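Local coordinates for protein inositol 2-dehydrogenase (Sinorhizobium meliloti, PDB 4HKT) that oxidises myo-inositol to 2-keto-myo-inositol (scyllo-inosose) with NAD+ as the hydride acceptor, the first step of inositol breakdown, at residues K94-D97 with R102-A105. Residues are numbered along the deposited sequence; the frame is centred on the assembly and turned at random.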
loop_
_atom_site.group_PDB
_atom_site.type_symbol
_atom_site.label_atom_id
_atom_site.label_comp_id
_atom_site.label_asym_id
_atom_site.label_seq_id
_atom_site.Cartn_x
_atom_site.Cartn_y
_atom_site.Cartn_z
ATOM N N LYS B 94 31.628 -11.499 3.594
ATOM C CA LYS B 94 31.650 -11.555 5.035
ATOM C C LYS B 94 31.931 -12.985 5.445
ATOM O O LYS B 94 31.568 -13.908 4.725
ATOM C CB LYS B 94 30.314 -11.119 5.622
ATOM C CG LYS B 94 29.265 -12.195 5.514
ATOM C CD LYS B 94 28.130 -11.970 6.461
ATOM C CE LYS B 94 27.105 -13.057 6.287
ATOM N NZ LYS B 94 27.531 -14.270 7.008
ATOM N N PRO B 95 32.591 -13.181 6.590
ATOM C CA PRO B 95 33.295 -12.201 7.405
ATOM C C PRO B 95 34.769 -12.190 6.979
ATOM O O PRO B 95 35.178 -12.968 6.124
ATOM C CB PRO B 95 33.187 -12.789 8.813
ATOM C CG PRO B 95 33.241 -14.248 8.584
ATOM C CD PRO B 95 32.576 -14.499 7.251
ATOM N N ILE B 96 35.554 -11.316 7.578
ATOM C CA ILE B 96 36.996 -11.385 7.434
ATOM C C ILE B 96 37.469 -12.626 8.164
ATOM O O ILE B 96 38.281 -13.413 7.655
ATOM C CB ILE B 96 37.660 -10.135 7.988
ATOM C CG1 ILE B 96 37.342 -8.947 7.056
ATOM C CG2 ILE B 96 39.169 -10.319 8.030
ATOM C CD1 ILE B 96 37.630 -7.605 7.648
ATOM N N ASP B 97 36.955 -12.787 9.380
ATOM C CA ASP B 97 37.186 -13.990 10.185
ATOM C C ASP B 97 36.165 -13.979 11.297
ATOM O O ASP B 97 35.590 -12.942 11.599
ATOM C CB ASP B 97 38.598 -14.033 10.772
ATOM C CG ASP B 97 38.966 -15.416 11.307
ATOM O OD1 ASP B 97 39.248 -16.295 10.485
ATOM O OD2 ASP B 97 38.968 -15.606 12.550
ATOM N N ARG B 102 42.165 -12.242 15.076
ATOM C CA ARG B 102 42.575 -12.586 13.674
ATOM C C ARG B 102 42.246 -11.488 12.664
ATOM O O ARG B 102 43.043 -11.215 11.734
ATOM C CB ARG B 102 41.875 -13.875 13.227
ATOM C CG ARG B 102 42.294 -14.462 11.890
ATOM C CD ARG B 102 43.768 -14.882 11.893
ATOM N NE ARG B 102 44.280 -15.157 10.553
ATOM C CZ ARG B 102 44.873 -14.266 9.754
ATOM N NH1 ARG B 102 45.012 -12.978 10.108
ATOM N NH2 ARG B 102 45.365 -14.672 8.593
ATOM N N VAL B 103 41.062 -10.885 12.799
ATOM C CA VAL B 103 40.632 -9.813 11.880
ATOM C C VAL B 103 41.598 -8.647 11.999
ATOM O O VAL B 103 42.043 -8.088 11.003
ATOM C CB VAL B 103 39.202 -9.321 12.157
ATOM C CG1 VAL B 103 38.906 -8.099 11.300
ATOM C CG2 VAL B 103 38.186 -10.440 11.969
ATOM N N ARG B 104 41.905 -8.262 13.222
ATOM C CA ARG B 104 42.881 -7.207 13.512
ATOM C C ARG B 104 44.251 -7.437 12.906
ATOM O O ARG B 104 44.846 -6.516 12.343
ATOM C CB ARG B 104 42.999 -6.978 15.038
ATOM C CG ARG B 104 41.874 -6.108 15.618
ATOM C CD ARG B 104 42.162 -5.706 17.065
ATOM N NE ARG B 104 42.011 -6.880 17.923
ATOM C CZ ARG B 104 40.877 -7.251 18.530
ATOM N NH1 ARG B 104 39.753 -6.514 18.443
ATOM N NH2 ARG B 104 40.885 -8.354 19.273
ATOM N N ALA B 105 44.736 -8.667 12.991
ATOM C CA ALA B 105 46.005 -9.036 12.392
ATOM C C ALA B 105 45.947 -8.887 10.876
ATOM O O ALA B 105 46.877 -8.404 10.262
ATOM C CB ALA B 105 46.364 -10.482 12.757
#
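Val103 meets the loop through both of its methyl groups. CG1 lies against both branches of Ile96, 3.9 Å from the Ile96 CD1 end and 4.0 Å from the Ile96 CG2 methyl, with the two side chains crossing at about a right angle. CG2 lies mainly against Asp97, 3.6 Å from Asp97 O and 3.8 Å from Asp97 CB, so it packs on backbone as well as side chain, and it also comes close to Ile96 CB. The torsion of Val103 (chi1 172°) sets CG1 anti to the backbone N and CG2 beside it.

The Asp97 carboxylate lies over the aliphatic root of Arg102, with OD2 3.5 Å from Arg102 CB and the carboxyl carbon CG 3.5 Å from Arg102 CG. This is contact with methylenes, not a salt bridge: Asp97 OD1 and Arg102 NE remain 5.2 Å apart. The arginine chain bends at its second torsion (chi2 63°), and its far end is engaged elsewhere, NH2 forming salt bridges with Asp78 and Glu81 of helix 76-85. Asp97 OD2 instead accepts a hydrogen bond from the backbone N of Asp99, while Asp99 OD2 accepts one from Arg102 N, both at the N-terminal end of helix 100-112.

Ile96 and Val103 are both buried. Ile96 also touches Ile80 of helix 76-85 and Cys106 and Leu107 of helix 100-112, and Val103 reaches Leu309 and Leu312 of helix 305-324, so the loop joins a hydrophobic cluster with three helices. Lys94 and the cis-linked Pro95 are consistent with the Glu-Lys-Pro motif of the Gfo/Idh/MocA family. The whole is a beta-to-alpha connection of the NAD-binding Rossmann domain, in which the loop leaving parallel strand 89-93 packs against the first turn of the helix it leads into.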